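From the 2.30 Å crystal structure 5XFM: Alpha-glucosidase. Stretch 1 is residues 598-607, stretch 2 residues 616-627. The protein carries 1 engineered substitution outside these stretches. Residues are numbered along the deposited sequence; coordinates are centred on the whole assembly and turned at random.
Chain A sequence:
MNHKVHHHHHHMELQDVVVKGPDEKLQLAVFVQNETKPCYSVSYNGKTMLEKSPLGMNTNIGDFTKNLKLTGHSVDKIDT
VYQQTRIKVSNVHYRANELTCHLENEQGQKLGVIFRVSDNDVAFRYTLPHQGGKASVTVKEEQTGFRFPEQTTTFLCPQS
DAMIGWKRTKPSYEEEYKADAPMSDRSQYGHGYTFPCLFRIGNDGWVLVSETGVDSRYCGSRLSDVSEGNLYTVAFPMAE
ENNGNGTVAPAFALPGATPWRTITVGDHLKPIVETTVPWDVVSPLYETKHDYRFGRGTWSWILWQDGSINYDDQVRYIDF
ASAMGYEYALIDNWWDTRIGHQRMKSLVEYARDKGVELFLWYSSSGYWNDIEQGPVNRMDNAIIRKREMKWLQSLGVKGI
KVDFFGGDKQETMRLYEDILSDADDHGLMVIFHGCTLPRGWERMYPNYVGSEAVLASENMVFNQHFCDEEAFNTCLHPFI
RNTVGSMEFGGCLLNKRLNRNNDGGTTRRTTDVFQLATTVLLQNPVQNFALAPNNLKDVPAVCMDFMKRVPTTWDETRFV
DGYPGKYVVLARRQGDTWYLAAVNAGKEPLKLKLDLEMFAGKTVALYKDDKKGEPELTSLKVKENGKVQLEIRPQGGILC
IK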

ATOM      1  N   MET A 598       5.066 -21.869 -14.597  1.00 45.72           N
ATOM      2  CA  MET A 598       6.031 -21.930 -13.499  1.00 46.78           C
ATOM      3  C   MET A 598       6.566 -23.327 -13.217  1.00 50.23           C
ATOM      4  O   MET A 598       7.773 -23.546 -13.134  1.00 50.73           O
ATOM      5  CB  MET A 598       5.386 -21.429 -12.198  1.00 46.03           C
ATOM      6  CG  MET A 598       4.266 -20.415 -12.346  1.00 40.00           C
ATOM      7  SD  MET A 598       4.875 -18.786 -12.796  1.00 70.15           S
ATOM      8  CE  MET A 598       3.387 -17.820 -12.576  1.00 45.99           C
ATOM      9  N   PHE A 599       5.643 -24.263 -13.042  1.00 50.96           N
ATOM     10  CA  PHE A 599       5.979 -25.583 -12.537  1.00 48.70           C
ATOM     11  C   PHE A 599       6.136 -26.637 -13.627  1.00 50.55           C
ATOM     12  O   PHE A 599       6.306 -27.816 -13.321  1.00 50.80           O
ATOM     13  CB  PHE A 599       4.916 -26.000 -11.530  1.00 49.98           C
ATOM     14  CG  PHE A 599       4.814 -25.063 -10.365  1.00 50.50           C
ATOM     15  CD1 PHE A 599       5.956 -24.512  -9.810  1.00 47.11           C
ATOM     16  CD2 PHE A 599       3.585 -24.708  -9.844  1.00 49.80           C
ATOM     17  CE1 PHE A 599       5.876 -23.641  -8.741  1.00 43.04           C
ATOM     18  CE2 PHE A 599       3.498 -23.835  -8.772  1.00 46.09           C
ATOM     19  CZ  PHE A 599       4.647 -23.302  -8.223  1.00 43.80           C
ATOM     20  N   ALA A 600       6.076 -26.192 -14.884  1.00 55.25           N
ATOM     21  CA  ALA A 600       6.489 -26.968 -16.061  1.00 55.55           C
ATOM     22  C   ALA A 600       6.191 -28.462 -15.954  1.00 55.84           C
ATOM     23  O   ALA A 600       5.036 -28.864 -15.867  1.00 60.36           O
ATOM     24  CB  ALA A 600       7.980 -26.754 -16.323  1.00 56.39           C
ATOM     25  N   GLY A 601       7.244 -29.272 -15.943  1.00 56.23           N
ATOM     26  CA  GLY A 601       7.129 -30.708 -15.752  1.00 56.79           C
ATOM     27  C   GLY A 601       7.913 -31.075 -14.510  1.00 57.74           C
ATOM     28  O   GLY A 601       8.857 -31.864 -14.566  1.00 59.67           O
ATOM     29  N   LYS A 602       7.504 -30.512 -13.379  1.00 52.56           N
ATOM     30  CA  LYS A 602       8.300 -30.580 -12.159  1.00 55.08           C
ATOM     31  C   LYS A 602       7.560 -31.185 -10.968  1.00 48.16           C
ATOM     32  O   LYS A 602       6.339 -31.362 -10.987  1.00 50.99           O
ATOM     33  CB  LYS A 602       8.773 -29.168 -11.806  1.00 51.52           C
ATOM     34  CG  LYS A 602       9.646 -28.528 -12.877  1.00 54.03           C
ATOM     35  CD  LYS A 602      10.104 -27.141 -12.458  1.00 58.16           C
ATOM     36  CE  LYS A 602      10.738 -26.395 -13.624  1.00 59.49           C
ATOM     37  NZ  LYS A 602      11.263 -25.067 -13.210  1.00 54.44           N
ATOM     38  N   THR A 603       8.323 -31.499  -9.928  1.00 48.68           N
ATOM     39  CA  THR A 603       7.752 -31.953  -8.672  1.00 42.17           C
ATOM     40  C   THR A 603       7.776 -30.818  -7.673  1.00 41.33           C
ATOM     41  O   THR A 603       8.847 -30.374  -7.262  1.00 45.10           O
ATOM     42  CB  THR A 603       8.524 -33.155  -8.084  1.00 51.25           C
ATOM     43  OG1 THR A 603       8.542 -34.239  -9.022  1.00 49.68           O
ATOM     44  CG2 THR A 603       7.886 -33.614  -6.778  1.00 46.88           C
ATOM     45  N   VAL A 604       6.600 -30.352  -7.272  1.00 42.33           N
ATOM     46  CA  VAL A 604       6.530 -29.214  -6.372  1.00 41.28           C
ATOM     47  C   VAL A 604       6.177 -29.658  -4.959  1.00 43.52           C
ATOM     48  O   VAL A 604       5.530 -30.694  -4.767  1.00 40.77           O
ATOM     49  CB  VAL A 604       5.494 -28.174  -6.855  1.00 43.40           C
ATOM     50  CG1 VAL A 604       5.871 -27.649  -8.231  1.00 43.69           C
ATOM     51  CG2 VAL A 604       4.098 -28.777  -6.880  1.00 41.77           C
ATOM     52  N   ALA A 605       6.603 -28.864  -3.977  1.00 44.28           N
ATOM     53  CA  ALA A 605       6.209 -29.076  -2.587  1.00 35.05           C
ATOM     54  C   ALA A 605       4.819 -28.501  -2.379  1.00 36.74           C
ATOM     55  O   ALA A 605       4.575 -27.333  -2.688  1.00 36.97           O
ATOM     56  CB  ALA A 605       7.207 -28.434  -1.633  1.00 29.13           C
ATOM     57  N   LEU A 606       3.909 -29.313  -1.851  1.00 39.51           N
ATOM     58  CA  LEU A 606       2.522 -28.887  -1.724  1.00 36.44           C
ATOM     59  C   LEU A 606       2.050 -28.815  -0.274  1.00 41.19           C
ATOM     60  O   LEU A 606       2.047 -29.813   0.449  1.00 38.98           O
ATOM     61  CB  LEU A 606       1.615 -29.836  -2.512  1.00 38.27           C
ATOM     62  CG  LEU A 606       0.111 -29.704  -2.277  1.00 31.16           C
ATOM     63  CD1 LEU A 606      -0.364 -28.343  -2.738  1.00 34.50           C
ATOM     64  CD2 LEU A 606      -0.659 -30.818  -2.976  1.00 32.23           C
ATOM     65  N   TYR A 607       1.633 -27.618   0.127  1.00 39.69           N
ATOM     66  CA  TYR A 607       1.023 -27.373   1.422  1.00 34.50           C
ATOM     67  C   TYR A 607      -0.475 -27.279   1.210  1.00 31.23           C
ATOM     68  O   TYR A 607      -0.945 -26.483   0.391  1.00 34.82           O
ATOM     69  CB  TYR A 607       1.561 -26.090   2.061  1.00 33.07           C
ATOM     70  CG  TYR A 607       3.033 -26.145   2.399  1.00 35.12           C
ATOM     71  CD1 TYR A 607       3.999 -25.975   1.418  1.00 35.07           C
ATOM     72  CD2 TYR A 607       3.453 -26.382   3.698  1.00 38.58           C
ATOM     73  CE1 TYR A 607       5.343 -26.033   1.726  1.00 35.38           C
ATOM     74  CE2 TYR A 607       4.791 -26.442   4.015  1.00 38.94           C
ATOM     75  CZ  TYR A 607       5.733 -26.266   3.029  1.00 35.90           C
ATOM     76  OH  TYR A 607       7.070 -26.326   3.352  1.00 41.64           O
TER
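Stretch 2, residues 616-627: ELTSLKVKENGK

How does stretch 2 run relative to stretch 1? Its residues 616-621 form an extended strand that lies beside strand 603-607 in the opposite sense, the two N-to-C directions making an angle of 148° and the axes approaching to 4.6 Å. Y607 pairs with L617, A605 with S619 and T603 with K621, their CA atoms 4.7, 4.9 and 4.5 Å apart. Between these lie the hydrogen-bonded pairs: L606 N gives to T618 O and T618 N to L606 O, both at 2.9 Å, and V604 N to L620 O and L620 N to V604 O, again at 2.9 Å. One further rung, V622 N to K602 O at 2.8 Å, carries the ladder onward.

What fills the face that holds L606? L606 has the most surface covered, and its CD2 lies 3.7 Å from T618 OG1 and 4.3 Å from L620 CB. L620, itself well covered, also meets V604, whose CG2 is 3.9 Å from L620 CB. The pairing thus sets L620 against two apolar neighbours of stretch 1.

Where does V622 sit? One residue past K621, its CG2 comes 4.1 Å from F599 CB and 4.3 Å from V604 CG2, so this buried valine extends the apolar contact toward the start of stretch 1. Its backbone O lies 3.1 Å from G601 CA in a CA-H...O contact. From K623 to G626 the chain then makes a type I turn, closed by G626 N to K623 O at 2.7 Å.

What happens on the other face of the sheet? L617 lays its CD1 over the ring of Y607, 3.7 Å from the ring centroid and 15° off the normal, a CH-pi contact; the same CD1 is 4.2 Å from A605 CB. Farther along, T603 OG1 is 3.3 Å from K621 CE.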

ATOM      1  N   GLU A 616      -0.946 -30.150   5.836  1.00 33.38           N
ATOM      2  CA  GLU A 616      -0.230 -31.315   5.337  1.00 38.57           C
ATOM      3  C   GLU A 616       0.722 -30.926   4.214  1.00 38.61           C
ATOM      4  O   GLU A 616       0.364 -30.169   3.305  1.00 40.44           O
ATOM      5  CB  GLU A 616      -1.194 -32.403   4.852  1.00 42.55           C
ATOM      6  CG  GLU A 616      -0.475 -33.681   4.398  1.00 48.88           C
ATOM      7  CD  GLU A 616      -1.352 -34.621   3.582  1.00 67.56           C
ATOM      8  OE1 GLU A 616      -2.570 -34.360   3.466  1.00 58.57           O
ATOM      9  OE2 GLU A 616      -0.828 -35.646   3.084  1.00 63.57           O
ATOM     10  N   LEU A 617       1.946 -31.435   4.311  1.00 42.10           N
ATOM     11  CA  LEU A 617       2.956 -31.253   3.279  1.00 37.39           C
ATOM     12  C   LEU A 617       3.184 -32.537   2.489  1.00 39.14           C
ATOM     13  O   LEU A 617       3.607 -33.555   3.038  1.00 44.67           O
ATOM     14  CB  LEU A 617       4.274 -30.789   3.899  1.00 37.57           C
ATOM     15  CG  LEU A 617       5.496 -30.774   2.979  1.00 36.61           C
ATOM     16  CD1 LEU A 617       5.351 -29.724   1.887  1.00 35.51           C
ATOM     17  CD2 LEU A 617       6.756 -30.544   3.795  1.00 40.76           C
ATOM     18  N   THR A 618       2.894 -32.485   1.196  1.00 40.16           N
ATOM     19  CA  THR A 618       3.125 -33.617   0.311  1.00 39.79           C
ATOM     20  C   THR A 618       3.898 -33.153  -0.916  1.00 42.60           C
ATOM     21  O   THR A 618       4.407 -32.031  -0.949  1.00 44.25           O
ATOM     22  CB  THR A 618       1.811 -34.282  -0.125  1.00 43.28           C
ATOM     23  OG1 THR A 618       0.944 -33.296  -0.697  1.00 45.57           O
ATOM     24  CG2 THR A 618       1.118 -34.910   1.058  1.00 43.19           C
ATOM     25  N   SER A 619       3.981 -34.014  -1.925  1.00 45.23           N
ATOM     26  CA  SER A 619       4.590 -33.636  -3.195  1.00 45.56           C
ATOM     27  C   SER A 619       3.553 -33.723  -4.300  1.00 45.75           C
ATOM     28  O   SER A 619       2.588 -34.483  -4.193  1.00 46.28           O
ATOM     29  CB  SER A 619       5.778 -34.535  -3.530  1.00 45.73           C
ATOM     30  OG  SER A 619       5.330 -35.787  -4.020  1.00 44.21           O
ATOM     31  N   LEU A 620       3.746 -32.947  -5.362  1.00 44.69           N
ATOM     32  CA  LEU A 620       2.824 -32.985  -6.488  1.00 43.43           C
ATOM     33  C   LEU A 620       3.551 -32.860  -7.825  1.00 47.23           C
ATOM     34  O   LEU A 620       4.262 -31.884  -8.066  1.00 46.75           O
ATOM     35  CB  LEU A 620       1.776 -31.876  -6.356  1.00 41.07           C
ATOM     36  CG  LEU A 620       0.725 -31.768  -7.464  1.00 45.87           C
ATOM     37  CD1 LEU A 620      -0.131 -33.029  -7.514  1.00 41.20           C
ATOM     38  CD2 LEU A 620      -0.142 -30.528  -7.286  1.00 39.52           C
ATOM     39  N   LYS A 621       3.377 -33.861  -8.684  1.00 52.14           N
ATOM     40  CA  LYS A 621       3.940 -33.839 -10.032  1.00 51.12           C
ATOM     41  C   LYS A 621       3.061 -33.056 -10.990  1.00 45.81           C
ATOM     42  O   LYS A 621       1.902 -33.409 -11.219  1.00 43.05           O
ATOM     43  CB  LYS A 621       4.147 -35.254 -10.579  1.00 48.38           C
ATOM     44  CG  LYS A 621       5.413 -35.954 -10.105  1.00 53.76           C
ATOM     45  CD  LYS A 621       5.440 -36.284  -8.626  1.00 60.36           C
ATOM     46  CE  LYS A 621       6.773 -36.937  -8.283  1.00 65.14           C
ATOM     47  NZ  LYS A 621       6.933 -37.270  -6.846  1.00 62.25           N
ATOM     48  N   VAL A 622       3.619 -31.989 -11.549  1.00 47.01           N
ATOM     49  CA  VAL A 622       2.902 -31.186 -12.524  1.00 53.07           C
ATOM     50  C   VAL A 622       3.430 -31.563 -13.906  1.00 59.78           C
ATOM     51  O   VAL A 622       4.623 -31.456 -14.176  1.00 55.62           O
ATOM     52  CB  VAL A 622       3.085 -29.683 -12.254  1.00 54.40           C
ATOM     53  CG1 VAL A 622       2.400 -28.851 -13.332  1.00 51.24           C
ATOM     54  CG2 VAL A 622       2.548 -29.332 -10.872  1.00 45.09           C
ATOM     55  N   LYS A 623       2.525 -32.021 -14.765  1.00 59.77           N
ATOM     56  CA  LYS A 623       2.881 -32.523 -16.093  1.00 63.33           C
ATOM     57  C   LYS A 623       3.238 -31.373 -17.052  1.00 61.82           C
ATOM     58  O   LYS A 623       2.891 -30.226 -16.790  1.00 60.10           O
ATOM     59  CB  LYS A 623       1.738 -33.414 -16.609  1.00 67.46           C
ATOM     60  CG  LYS A 623       1.804 -33.869 -18.060  1.00 71.69           C
ATOM     61  CD  LYS A 623       3.083 -34.684 -18.251  1.00 72.95           C
ATOM     62  CE  LYS A 623       2.892 -35.891 -19.124  1.00 75.51           C
ATOM     63  NZ  LYS A 623       2.744 -37.089 -18.245  1.00 77.02           N
ATOM     64  N   GLU A 624       3.892 -31.696 -18.170  1.00 64.45           N
ATOM     65  CA  GLU A 624       4.395 -30.732 -19.155  1.00 68.33           C
ATOM     66  C   GLU A 624       3.372 -29.730 -19.671  1.00 64.26           C
ATOM     67  O   GLU A 624       3.730 -28.658 -20.157  1.00 60.56           O
ATOM     68  CB  GLU A 624       4.977 -31.503 -20.345  1.00 70.77           C
ATOM     69  CG  GLU A 624       6.476 -31.672 -20.316  1.00 72.65           C
ATOM     70  CD  GLU A 624       7.185 -30.344 -20.144  1.00 74.28           C
ATOM     71  OE1 GLU A 624       6.980 -29.451 -20.993  1.00 73.17           O
ATOM     72  OE2 GLU A 624       7.931 -30.185 -19.156  1.00 67.02           O
ATOM     73  N   ASN A 625       2.100 -30.081 -19.555  1.00 58.92           N
ATOM     74  CA  ASN A 625       1.032 -29.172 -19.920  1.00 55.47           C
ATOM     75  C   ASN A 625       0.833 -28.037 -18.910  1.00 55.60           C
ATOM     76  O   ASN A 625       0.283 -26.993 -19.252  1.00 57.75           O
ATOM     77  CB  ASN A 625      -0.259 -29.968 -20.109  1.00 50.47           C
ATOM     78  CG  ASN A 625      -0.587 -30.836 -18.906  1.00 60.93           C
ATOM     79  OD1 ASN A 625      -0.040 -30.647 -17.819  1.00 62.97           O
ATOM     80  ND2 ASN A 625      -1.483 -31.798 -19.097  1.00 60.61           N
ATOM     81  N   GLY A 626       1.295 -28.228 -17.677  1.00 55.34           N
ATOM     82  CA  GLY A 626       1.147 -27.188 -16.672  1.00 58.33           C
ATOM     83  C   GLY A 626      -0.207 -27.298 -15.994  1.00 55.14           C
ATOM     84  O   GLY A 626      -0.622 -26.408 -15.252  1.00 53.35           O
ATOM     85  N   LYS A 627      -0.900 -28.398 -16.276  1.00 53.98           N
ATOM     86  CA  LYS A 627      -2.246 -28.636 -15.775  1.00 54.00           C
ATOM     87  C   LYS A 627      -2.292 -29.007 -14.302  1.00 54.30           C
ATOM     88  O   LYS A 627      -2.024 -30.155 -13.947  1.00 60.96           O
ATOM     89  CB  LYS A 627      -2.896 -29.783 -16.556  1.00 58.21           C
ATOM     90  CG  LYS A 627      -3.546 -29.387 -17.869  1.00 59.54           C
ATOM     91  CD  LYS A 627      -3.749 -27.891 -17.983  1.00 62.75           C
ATOM     92  CE  LYS A 627      -4.157 -27.516 -19.397  1.00 68.30           C
ATOM     93  NZ  LYS A 627      -4.047 -26.049 -19.613  1.00 66.03           N
TER